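Possible thiol-disulfide isomerase (Cytophaga hutchinsonii, PDB 3HCZ) probably acts as a thiol-disulfide oxidoreductase or isomerase with a thioredoxin-type domain, although its function has not been established. Local coordinates at residues Y23-L26 and Y27-Q30; K52-D55 and W56-N60; R74-E77 and E78-K81; K86-G89 and G90-N93. All coordinates share one frame; numbering follows the deposited sequence.

Interaction 1 (Y23-L26 and Y27-Q30)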
loop_
_atom_site.group_PDB
_atom_site.type_symbol
_atom_site.label_atom_id
_atom_site.label_comp_id
_atom_site.label_asym_id
_atom_site.label_seq_id
_atom_site.Cartn_x
_atom_site.Cartn_y
_atom_site.Cartn_z
ATOM N N TYR A 23 8.166 14.374 1.830
ATOM C CA TYR A 23 6.997 13.834 2.548
ATOM C C TYR A 23 5.811 13.637 1.622
ATOM O O TYR A 23 5.487 14.547 0.840
ATOM C CB TYR A 23 6.550 14.750 3.694
ATOM C CG TYR A 23 7.374 14.620 4.946
ATOM C CD1 TYR A 23 7.460 13.378 5.631
ATOM C CD2 TYR A 23 8.062 15.734 5.479
ATOM C CE1 TYR A 23 8.212 13.254 6.816
ATOM C CE2 TYR A 23 8.815 15.619 6.666
ATOM C CZ TYR A 23 8.877 14.379 7.322
ATOM O OH TYR A 23 9.597 14.280 8.481
ATOM N N ARG A 24 5.192 12.455 1.706
ATOM C CA ARG A 24 3.891 12.192 1.096
ATOM C C ARG A 24 3.039 11.464 2.117
ATOM O O ARG A 24 3.058 10.227 2.187
ATOM C CB ARG A 24 4.045 11.369 -0.198
ATOM C CG ARG A 24 4.831 12.056 -1.341
ATOM C CD ARG A 24 4.149 13.352 -1.918
ATOM N NE ARG A 24 2.683 13.186 -2.031
ATOM C CZ ARG A 24 2.056 12.476 -2.976
ATOM N NH1 ARG A 24 0.747 12.372 -2.932
ATOM N NH2 ARG A 24 2.708 11.872 -3.969
ATOM N N TYR A 25 2.347 12.216 2.968
ATOM C CA TYR A 25 1.534 11.576 4.014
ATOM C C TYR A 25 0.400 10.763 3.435
ATOM O O TYR A 25 -0.249 11.176 2.449
ATOM C CB TYR A 25 0.893 12.568 5.008
ATOM C CG TYR A 25 1.808 13.553 5.716
ATOM C CD1 TYR A 25 3.231 13.403 5.716
ATOM C CD2 TYR A 25 1.238 14.628 6.415
ATOM C CE1 TYR A 25 4.071 14.370 6.390
ATOM C CE2 TYR A 25 2.036 15.566 7.099
ATOM C CZ TYR A 25 3.444 15.420 7.069
ATOM O OH TYR A 25 4.171 16.341 7.739
ATOM N N LEU A 26 0.130 9.622 4.072
ATOM C CA LEU A 26 -0.978 8.770 3.623
ATOM C C LEU A 26 -2.297 9.541 3.515
ATOM O O LEU A 26 -3.032 9.428 2.496
ATOM C CB LEU A 26 -1.129 7.538 4.543
ATOM C CG LEU A 26 -2.379 6.697 4.249
ATOM C CD1 LEU A 26 -2.267 6.060 2.847
ATOM C CD2 LEU A 26 -2.531 5.607 5.351
ATOM N N TYR A 27 -2.602 10.341 4.535
ATOM C CA TYR A 27 -3.864 11.025 4.581
ATOM C C TYR A 27 -4.008 12.102 3.495
ATOM O O TYR A 27 -5.132 12.544 3.175
ATOM C CB TYR A 27 -4.057 11.661 5.970
ATOM C CG TYR A 27 -4.538 10.677 7.048
ATOM C CD1 TYR A 27 -4.454 9.300 6.865
ATOM C CD2 TYR A 27 -4.994 11.144 8.268
ATOM C CE1 TYR A 27 -4.878 8.404 7.853
ATOM C CE2 TYR A 27 -5.413 10.277 9.271
ATOM C CZ TYR A 27 -5.351 8.912 9.055
ATOM O OH TYR A 27 -5.770 8.084 10.060
ATOM N N ASP A 28 -2.895 12.505 2.917
ATOM C CA ASP A 28 -2.908 13.523 1.865
ATOM C C ASP A 28 -3.103 12.961 0.454
ATOM O O ASP A 28 -3.282 13.738 -0.509
ATOM C CB ASP A 28 -1.627 14.374 1.926
ATOM C CG ASP A 28 -1.595 15.261 3.146
ATOM O OD1 ASP A 28 -2.686 15.679 3.574
ATOM O OD2 ASP A 28 -0.503 15.532 3.699
ATOM N N VAL A 29 -3.121 11.647 0.337
ATOM C CA VAL A 29 -3.379 10.982 -0.923
ATOM C C VAL A 29 -4.846 11.195 -1.279
ATOM O O VAL A 29 -5.708 11.003 -0.423
ATOM C CB VAL A 29 -3.040 9.494 -0.859
ATOM C CG1 VAL A 29 -3.447 8.806 -2.181
ATOM C CG2 VAL A 29 -1.492 9.359 -0.621
ATOM N N GLN A 30 -5.092 11.613 -2.508
ATOM C CA GLN A 30 -6.418 11.736 -3.064
ATOM C C GLN A 30 -6.713 10.660 -4.014
ATOM O O GLN A 30 -6.212 10.673 -5.091
ATOM C CB GLN A 30 -6.547 12.971 -3.915
ATOM C CG GLN A 30 -5.951 14.108 -3.378
ATOM C CD GLN A 30 -6.939 14.874 -2.667
ATOM O OE1 GLN A 30 -7.244 14.550 -1.554
ATOM N NE2 GLN A 30 -7.489 15.898 -3.303
HETATM O O HOH W 1 1.790 15.123 2.536
#

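Interaction 2 (K52-D55 and W56-N60)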
loop_
_atom_site.group_PDB
_atom_site.type_symbol
_atom_site.label_atom_id
_atom_site.label_comp_id
_atom_site.label_asym_id
_atom_site.label_seq_id
_atom_site.Cartn_x
_atom_site.Cartn_y
_atom_site.Cartn_z
ATOM N N LYS A 52 3.210 -8.040 -9.666
ATOM C CA LYS A 52 1.879 -8.396 -10.095
ATOM C C LYS A 52 0.832 -7.364 -9.664
ATOM O O LYS A 52 -0.113 -7.098 -10.399
ATOM C CB LYS A 52 1.495 -9.785 -9.592
ATOM C CG LYS A 52 2.157 -10.889 -10.424
ATOM C CD LYS A 52 1.801 -12.268 -9.901
ATOM C CE LYS A 52 2.267 -13.381 -10.829
ATOM N NZ LYS A 52 1.431 -13.458 -12.068
ATOM N N LEU A 53 0.983 -6.821 -8.455
ATOM C CA LEU A 53 0.117 -5.734 -7.996
ATOM C C LEU A 53 0.348 -4.528 -8.909
ATOM O O LEU A 53 -0.587 -3.797 -9.231
ATOM C CB LEU A 53 0.420 -5.352 -6.534
ATOM C CG LEU A 53 -0.492 -4.242 -5.974
ATOM C CD1 LEU A 53 -1.994 -4.640 -6.014
ATOM C CD2 LEU A 53 -0.062 -3.816 -4.561
ATOM N N TYR A 54 1.597 -4.323 -9.323
ATOM C CA TYR A 54 1.898 -3.177 -10.206
ATOM C C TYR A 54 1.176 -3.347 -11.535
ATOM O O TYR A 54 0.553 -2.405 -12.012
ATOM C CB TYR A 54 3.400 -2.963 -10.393
ATOM C CG TYR A 54 3.727 -1.634 -11.064
ATOM C CD1 TYR A 54 3.832 -0.462 -10.304
ATOM C CD2 TYR A 54 3.895 -1.558 -12.442
ATOM C CE1 TYR A 54 4.124 0.783 -10.930
ATOM C CE2 TYR A 54 4.192 -0.352 -13.065
ATOM C CZ TYR A 54 4.302 0.824 -12.279
ATOM O OH TYR A 54 4.598 2.019 -12.881
ATOM N N ASP A 55 1.230 -4.555 -12.110
ATOM C CA ASP A 55 0.527 -4.846 -13.341
ATOM C C ASP A 55 -0.963 -4.625 -13.174
ATOM O O ASP A 55 -1.591 -4.043 -14.047
ATOM C CB ASP A 55 0.739 -6.290 -13.775
ATOM C CG ASP A 55 2.154 -6.581 -14.183
ATOM O OD1 ASP A 55 2.913 -5.663 -14.584
ATOM O OD2 ASP A 55 2.499 -7.779 -14.125
ATOM N N TRP A 56 -1.515 -5.115 -12.062
ATOM C CA TRP A 56 -2.939 -4.907 -11.733
ATOM C C TRP A 56 -3.272 -3.399 -11.651
ATOM O O TRP A 56 -4.285 -2.957 -12.177
ATOM C CB TRP A 56 -3.315 -5.644 -10.432
ATOM C CG TRP A 56 -4.738 -5.354 -9.992
ATOM C CD1 TRP A 56 -5.868 -6.087 -10.289
ATOM C CD2 TRP A 56 -5.185 -4.236 -9.203
ATOM N NE1 TRP A 56 -6.982 -5.492 -9.733
ATOM C CE2 TRP A 56 -6.596 -4.353 -9.073
ATOM C CE3 TRP A 56 -4.531 -3.135 -8.609
ATOM C CZ2 TRP A 56 -7.362 -3.430 -8.350
ATOM C CZ3 TRP A 56 -5.299 -2.205 -7.895
ATOM C CH2 TRP A 56 -6.705 -2.360 -7.782
ATOM N N TRP A 57 -2.411 -2.641 -10.963
ATOM C CA TRP A 57 -2.580 -1.215 -10.779
ATOM C C TRP A 57 -2.568 -0.474 -12.122
ATOM O O TRP A 57 -3.401 0.421 -12.364
ATOM C CB TRP A 57 -1.503 -0.662 -9.841
ATOM C CG TRP A 57 -1.566 0.828 -9.711
ATOM C CD1 TRP A 57 -2.508 1.562 -9.031
ATOM C CD2 TRP A 57 -0.642 1.771 -10.264
ATOM N NE1 TRP A 57 -2.241 2.927 -9.174
ATOM C CE2 TRP A 57 -1.092 3.072 -9.900
ATOM C CE3 TRP A 57 0.529 1.649 -11.019
ATOM C CZ2 TRP A 57 -0.409 4.230 -10.276
ATOM C CZ3 TRP A 57 1.181 2.809 -11.438
ATOM C CH2 TRP A 57 0.716 4.082 -11.053
ATOM N N LEU A 58 -1.635 -0.836 -13.001
ATOM C CA LEU A 58 -1.604 -0.218 -14.313
ATOM C C LEU A 58 -2.961 -0.374 -15.010
ATOM O O LEU A 58 -3.411 0.557 -15.675
ATOM C CB LEU A 58 -0.509 -0.825 -15.186
ATOM C CG LEU A 58 0.919 -0.481 -14.830
ATOM C CD1 LEU A 58 1.869 -1.268 -15.731
ATOM C CD2 LEU A 58 1.185 1.036 -15.003
ATOM N N LYS A 59 -3.609 -1.533 -14.842
ATOM C CA LYS A 59 -4.889 -1.832 -15.506
ATOM C C LYS A 59 -6.107 -1.187 -14.838
ATOM O O LYS A 59 -7.156 -1.009 -15.470
ATOM C CB LYS A 59 -5.130 -3.344 -15.575
ATOM C CG LYS A 59 -4.304 -4.019 -16.623
ATOM C CD LYS A 59 -4.213 -5.514 -16.349
ATOM C CE LYS A 59 -3.219 -6.164 -17.318
ATOM N NZ LYS A 59 -2.234 -7.035 -16.573
ATOM N N ASN A 60 -5.969 -0.848 -13.563
ATOM C CA ASN A 60 -7.112 -0.417 -12.774
ATOM C C ASN A 60 -7.007 1.013 -12.252
ATOM O O ASN A 60 -7.967 1.532 -11.676
ATOM C CB ASN A 60 -7.349 -1.406 -11.626
ATOM C CG ASN A 60 -7.841 -2.748 -12.111
ATOM O OD1 ASN A 60 -9.037 -2.953 -12.276
ATOM N ND2 ASN A 60 -6.933 -3.669 -12.343
HETATM O O HOH W 2 -0.773 -4.429 -16.603
#

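Interaction 3 (R74-E77 and E78-K81). With SO4 (sulfate ion), chain C.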
loop_
_atom_site.group_PDB
_atom_site.type_symbol
_atom_site.label_atom_id
_atom_site.label_comp_id
_atom_site.label_asym_id
_atom_site.label_seq_id
_atom_site.Cartn_x
_atom_site.Cartn_y
_atom_site.Cartn_z
ATOM N N ARG A 74 15.170 0.284 6.124
ATOM C CA ARG A 74 15.755 1.423 6.828
ATOM C C ARG A 74 16.905 2.084 6.082
ATOM O O ARG A 74 17.625 2.905 6.664
ATOM C CB ARG A 74 16.172 1.002 8.258
ATOM C CG ARG A 74 14.987 0.524 9.116
ATOM C CD ARG A 74 14.004 1.718 9.351
ATOM N NE ARG A 74 12.808 1.331 10.102
ATOM C CZ ARG A 74 11.776 2.164 10.291
ATOM N NH1 ARG A 74 11.859 3.426 9.852
ATOM N NH2 ARG A 74 10.701 1.765 10.963
ATOM N N LYS A 75 17.109 1.678 4.827
ATOM C CA LYS A 75 18.086 2.291 3.913
ATOM C C LYS A 75 17.437 2.460 2.536
ATOM O O LYS A 75 16.488 1.746 2.197
ATOM C CB LYS A 75 19.328 1.425 3.754
ATOM C CG LYS A 75 20.074 1.154 5.030
ATOM C CD LYS A 75 21.260 0.232 4.807
ATOM C CE LYS A 75 21.890 -0.150 6.150
ATOM N NZ LYS A 75 23.343 -0.508 6.011
ATOM N N ASP A 76 17.925 3.415 1.756
ATOM C CA ASP A 76 17.389 3.661 0.414
ATOM C C ASP A 76 17.869 2.687 -0.682
ATOM O O ASP A 76 17.153 2.432 -1.645
ATOM C CB ASP A 76 17.806 5.064 -0.052
ATOM C CG ASP A 76 17.147 6.157 0.727
ATOM O OD1 ASP A 76 15.936 6.093 0.967
ATOM O OD2 ASP A 76 17.874 7.096 1.115
ATOM N N GLU A 77 19.105 2.198 -0.580
ATOM C CA GLU A 77 19.769 1.663 -1.748
ATOM C C GLU A 77 19.032 0.547 -2.480
ATOM O O GLU A 77 18.848 0.629 -3.714
ATOM C CB GLU A 77 21.189 1.223 -1.410
ATOM C CG GLU A 77 22.002 0.884 -2.642
ATOM C CD GLU A 77 23.445 0.564 -2.304
ATOM O OE1 GLU A 77 23.931 -0.535 -2.688
ATOM O OE2 GLU A 77 24.097 1.414 -1.639
ATOM N N GLU A 78 18.669 -0.504 -1.733
ATOM C CA GLU A 78 18.041 -1.687 -2.324
ATOM C C GLU A 78 16.602 -1.408 -2.782
ATOM O O GLU A 78 16.136 -1.952 -3.798
ATOM C CB GLU A 78 18.045 -2.864 -1.347
ATOM C CG GLU A 78 19.478 -3.382 -1.079
ATOM C CD GLU A 78 20.242 -3.676 -2.385
ATOM O OE1 GLU A 78 19.754 -4.492 -3.223
ATOM O OE2 GLU A 78 21.342 -3.099 -2.573
ATOM N N TRP A 79 15.915 -0.568 -2.010
ATOM C CA TRP A 79 14.584 -0.115 -2.365
ATOM C C TRP A 79 14.599 0.556 -3.754
ATOM O O TRP A 79 13.806 0.205 -4.643
ATOM C CB TRP A 79 14.137 0.858 -1.280
ATOM C CG TRP A 79 12.873 1.600 -1.515
ATOM C CD1 TRP A 79 11.640 1.059 -1.859
ATOM C CD2 TRP A 79 12.666 3.015 -1.368
ATOM N NE1 TRP A 79 10.691 2.075 -1.936
ATOM C CE2 TRP A 79 11.300 3.276 -1.664
ATOM C CE3 TRP A 79 13.495 4.086 -1.023
ATOM C CZ2 TRP A 79 10.742 4.577 -1.600
ATOM C CZ3 TRP A 79 12.948 5.394 -0.976
ATOM C CH2 TRP A 79 11.580 5.623 -1.262
ATOM N N LEU A 80 15.509 1.507 -3.942
ATOM C CA LEU A 80 15.563 2.241 -5.209
ATOM C C LEU A 80 15.995 1.325 -6.360
ATOM O O LEU A 80 15.432 1.416 -7.476
ATOM C CB LEU A 80 16.457 3.496 -5.106
ATOM C CG LEU A 80 15.968 4.531 -4.072
ATOM C CD1 LEU A 80 16.901 5.718 -3.867
ATOM C CD2 LEU A 80 14.573 5.018 -4.491
ATOM N N LYS A 81 16.971 0.452 -6.091
ATOM C CA LYS A 81 17.413 -0.528 -7.082
ATOM C C LYS A 81 16.262 -1.426 -7.550
ATOM O O LYS A 81 16.113 -1.723 -8.743
ATOM C CB LYS A 81 18.556 -1.391 -6.523
ATOM C CG LYS A 81 19.062 -2.426 -7.533
ATOM C CD LYS A 81 20.210 -3.325 -6.999
ATOM C CE LYS A 81 21.251 -2.555 -6.162
ATOM N NZ LYS A 81 22.174 -3.512 -5.435
HETATM S S SO4 C . 21.387 4.049 1.933
HETATM O O1 SO4 C . 21.159 2.839 1.148
HETATM O O2 SO4 C . 21.816 5.117 1.038
HETATM O O3 SO4 C . 20.198 4.505 2.670
HETATM O O4 SO4 C . 22.454 3.779 2.896
HETATM O O HOH W 3 16.846 -0.517 0.805
#

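Interaction 4 (K86-G89 and G90-N93)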
loop_
_atom_site.group_PDB
_atom_site.type_symbol
_atom_site.label_atom_id
_atom_site.label_comp_id
_atom_site.label_asym_id
_atom_site.label_seq_id
_atom_site.Cartn_x
_atom_site.Cartn_y
_atom_site.Cartn_z
ATOM N N LYS A 86 12.755 -3.421 -11.560
ATOM C CA LYS A 86 11.451 -3.997 -11.803
ATOM C C LYS A 86 10.490 -2.999 -12.462
ATOM O O LYS A 86 9.383 -3.376 -12.840
ATOM C CB LYS A 86 10.867 -4.517 -10.494
ATOM C CG LYS A 86 11.825 -5.458 -9.752
ATOM C CD LYS A 86 12.006 -6.757 -10.486
ATOM C CE LYS A 86 10.730 -7.603 -10.453
ATOM N NZ LYS A 86 10.985 -8.994 -10.992
ATOM N N LYS A 87 10.896 -1.730 -12.582
ATOM C CA LYS A 87 10.097 -0.716 -13.299
ATOM C C LYS A 87 8.734 -0.513 -12.666
ATOM O O LYS A 87 7.673 -0.633 -13.311
ATOM C CB LYS A 87 9.991 -1.090 -14.780
ATOM C CG LYS A 87 11.324 -0.991 -15.523
ATOM C CD LYS A 87 11.291 -1.977 -16.642
ATOM C CE LYS A 87 11.522 -1.298 -17.949
ATOM N NZ LYS A 87 12.901 -0.760 -18.008
ATOM N N ILE A 88 8.754 -0.231 -11.362
ATOM C CA ILE A 88 7.510 0.017 -10.613
ATOM C C ILE A 88 7.502 1.440 -10.068
ATOM O O ILE A 88 6.939 1.718 -9.018
ATOM C CB ILE A 88 7.295 -1.015 -9.465
ATOM C CG1 ILE A 88 8.509 -1.002 -8.488
ATOM C CG2 ILE A 88 7.053 -2.445 -10.072
ATOM C CD1 ILE A 88 8.178 -1.556 -7.089
ATOM N N GLY A 89 8.133 2.353 -10.805
ATOM C CA GLY A 89 8.215 3.734 -10.318
ATOM C C GLY A 89 6.937 4.575 -10.437
ATOM O O GLY A 89 6.897 5.692 -9.878
ATOM N N GLY A 90 5.907 4.070 -11.136
ATOM C CA GLY A 90 4.760 4.927 -11.473
ATOM C C GLY A 90 3.820 5.224 -10.309
ATOM O O GLY A 90 3.180 6.310 -10.266
ATOM N N TRP A 91 3.706 4.285 -9.368
ATOM C CA TRP A 91 2.791 4.488 -8.246
ATOM C C TRP A 91 3.457 5.229 -7.098
ATOM O O TRP A 91 4.599 5.672 -7.240
ATOM C CB TRP A 91 2.188 3.162 -7.772
ATOM C CG TRP A 91 3.145 2.100 -7.259
ATOM C CD1 TRP A 91 4.415 2.250 -6.737
ATOM C CD2 TRP A 91 2.832 0.708 -7.141
ATOM N NE1 TRP A 91 4.916 1.006 -6.332
ATOM C CE2 TRP A 91 3.952 0.056 -6.573
ATOM C CE3 TRP A 91 1.713 -0.061 -7.502
ATOM C CZ2 TRP A 91 3.974 -1.338 -6.346
ATOM C CZ3 TRP A 91 1.726 -1.432 -7.256
ATOM C CH2 TRP A 91 2.854 -2.060 -6.690
ATOM N N LEU A 92 2.779 5.341 -5.954
ATOM C CA LEU A 92 3.368 6.089 -4.811
ATOM C C LEU A 92 4.320 5.255 -3.939
ATOM O O LEU A 92 3.944 4.769 -2.856
ATOM C CB LEU A 92 2.305 6.815 -3.989
ATOM C CG LEU A 92 2.793 7.711 -2.846
ATOM C CD1 LEU A 92 3.991 8.606 -3.287
ATOM C CD2 LEU A 92 1.605 8.588 -2.376
ATOM N N ASN A 93 5.554 5.073 -4.430
ATOM C CA ASN A 93 6.594 4.455 -3.608
ATOM C C ASN A 93 7.045 5.378 -2.485
ATOM O O ASN A 93 7.465 6.523 -2.750
ATOM C CB ASN A 93 7.814 4.122 -4.463
ATOM C CG ASN A 93 7.535 2.999 -5.439
ATOM O OD1 ASN A 93 7.269 1.866 -5.019
ATOM N ND2 ASN A 93 7.609 3.296 -6.750
HETATM O O HOH W 4 8.120 6.099 -7.432
#

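Interaction 1 (Y23-L26 and Y27-Q30)
Tyr25 and Asp28 meet through both backbone and side chain at a short 3-10 turn leading toward strand 33-39. The backbone N of Asp28 donates to Tyr25 O at 3.0 Å, a bent bond of 142° at the hydrogen. One residue on, Val29 N repeats the i to i+3 pattern on Leu26 O at 3.1 Å, and is straighter. Beside these bonds the Asp28 carboxylate runs alongside the Tyr25 side chain, the two pointing the same way with their planes 20° apart; Asp28 OD2 lies 3.4 Å from Tyr25 CD2 and also brushes Tyr25 CB. A water ties the same groups together, giving a hydrogen to Asp28 OD2 at 2.6 Å and accepting one from Tyr25 N at 3.0 Å. The chi1 of -70°, which sets Asp28 CG beside its own backbone N, keeps the carboxylate on the side facing Tyr25. On the inner side Val29 CG2 packs 3.5 Å from Leu26 O, while Arg24 NH1 comes only loosely near the same methyl group.

Further out, Leu26 and Val29 rest on Thr34 and Tyr68 of the sheet. The Tyr27 ring leads away from the turn: OH bonds to Ala11 O, the backbone N to Asn13 OD1, and Lys10 makes a cation-pi contact with the ring. The Tyr25 ring meets Tyr15 edge-to-face. The turn thus presents apolar groups to the sheet and a carboxylate to its outer side, where one water joins that carboxylate to the Tyr25 amide, a second link between the two residues beside the direct Asp28 N to Tyr25 O bond.

Interaction 2 (K52-D55 and W56-N60)
Tyr54 packs against Trp57 and Leu58 one turn on in helix 49-60, the connection of the beta-alpha-beta unit between strands 33-39 and 65-71 of this thioredoxin-like fold. The tight part centres on the Tyr54 ring. With CG anti to the backbone N (chi1 -169°), this ring swings forward along the helix, and Trp57 CE3 sits over one of its faces, offset toward the rim. The closest atoms are Tyr54 CE1 and Trp57 CZ3 at 3.6 Å, yet planes at 50° make the pair oblique and not a stack. At the exposed margin Leu58 CD1 lies 3.7 Å from Tyr54 CE2. Beyond the helix, Trp91 meets the Tyr54 ring edge-to-face and Tyr54 OH makes a weak hydrogen bond with Gly90 N. With alanine in place of Tyr54, the space between Trp57, Leu58 and Trp91 is likely to be left unfilled and the Gly90 amide without its weak partner. Leu53 CD1 lies 3.9 Å from Trp56 CE3, the two side chains meeting obliquely; Leu53 also touches Val67 of strand 65-71, Trp56 touches Ile65 of that strand, and both reach Leu134 of helix 134-147. The indole nitrogens are satisfied outside the helix, Trp56 NE1 by Asp135 OD1 and Trp57 NE1 by Ile65 O.

The outer side is looser. There the Lys59 N bond to Asp55 O is weak at 3.3 Å, and the charges of Asp55 and Lys59 fall short of a salt bridge; a water instead joins Lys59 NZ, weakly, to the backbone O of Asp55. By contrast, the buried Asn60 closes the last turn, its ND2 2.7 Å from Trp56 O in a nearly straight bond of 171°.

Interaction 3 (R74-E77 and E78-K81)
Asp76 and Trp79 lie side by side at the start of helix 77-86, pointing the same way with carboxylate and ring planes 33° apart. Asp76 OD1 comes to the edge of the indole near its plane, 3.6 Å from Trp79 CZ3, where it meets the weakly positive hydrogens of the ring rim; its strongest partner, however, is Arg95, in a salt bridge through NE. One face of the same indole is touched by Leu80 CD2, offset toward the rim. The backbone here is an ordinary first helical turn, Leu80 N bonding to Asp76 O at 3.0 Å and Lys81 N to Glu77 O.

On the solvent side Glu77 and Glu78 also run alongside one another, their carboxylate planes turned 55° apart, with the like-charged Glu77 OE1 and Glu78 OE2 3.6 Å apart. Glu78 bends at chi2 (-52°), which turns its carboxylate toward Lys81, whose NZ forms a 3.0 Å salt bridge with Glu78 OE2 on its syn lone pair and a weak bond with Glu78 OE1. Glu77 OE1 stays too far from Lys81 NZ for a salt bridge of its own, though the ammonium probably offsets part of the repulsion between the two acids.

The helix start also binds a sulfate, probably from the crystallisation liquor: Asp76 N donates to its O3 at 2.7 Å and Glu77 N to its O1 at 2.8 Å. A water links Lys75 O to Trp79 N. Amides of the first turn thus find acceptors in an anion and a water, and the sulfate sits where the positive end of the helix dipole would be expected to favour negative charge, despite the acidic side chains close by.

Interaction 4 (K86-G89 and G90-N93)
Asn93 reaches back to Ile88 across the bend that carries the chain from helix 77-86 into strand 92-95. Its side chain sets out toward residues 86-89, and with CG beside the backbone N (chi1 -69°) the amide is carried to the edge of the Trp91 indole, where CG lies in the ring plane. From CG the group forks. Asn93 OD1 accepts from Trp91 NE1 at 2.8 Å; OD1 lies near the indole plane, but the N-H comes to it from above the amide carbonyl plane, in a bent bond of 138°. Ile88 CD1 touches the same oxygen more loosely, at 4.1 Å. Asn93 ND2 turns the other way and donates to Ile88 O at 2.8 Å, a nearly straight bond of 162° in which Ile88 O lies in the plane of the Asn93 amide, while the second partner of ND2 is a water 2.9 Å away that in turn donates to Gly89 O. The ND2 atom also passes 3.6 Å from Gly89 CA.

Were Asn93 an alanine, Ile88 O and the Trp91 N-H would probably both lose the partner that joins them. Behind Ile88, the helix ends in a Schellman motif, with Lys87 at positive phi and Ile88 N bonded to Ile83 O. Ile88 packs on Phe82 and Thr50, and Trp91 on Val67 and Ala69. An inverse gamma turn centred on Leu92 brings Asn93 N within 3.0 Å of Trp91 O. One buried amide therefore serves as both acceptor and donor, which fixes its own rotation and ties the Trp91 N-H and the Ile88 carbonyl to the start of the strand.

How the interactions relate
The four contacts follow one another along the chain, all within one thioredoxin-like domain of the AhpC/TSA family. Interaction 1 precedes strand 33-39, interaction 2 lies on helix 49-60, interaction 3 opens helix 77-86, and interaction 4 joins that helix to edge strand 92-95. Interaction 4 touches the other three, its centre about 11 Å from that of interaction 2, 13 Å from interaction 3 and 16 Å from interaction 1: Trp57 packs on Gly90 and Trp91, Trp79 on Asn93, and Arg24 and Val29 on Leu92. Interactions 1, 2 and 3 do not touch one another. Residues at and just before edge strand 92-95 thus meet both helices and the early loop.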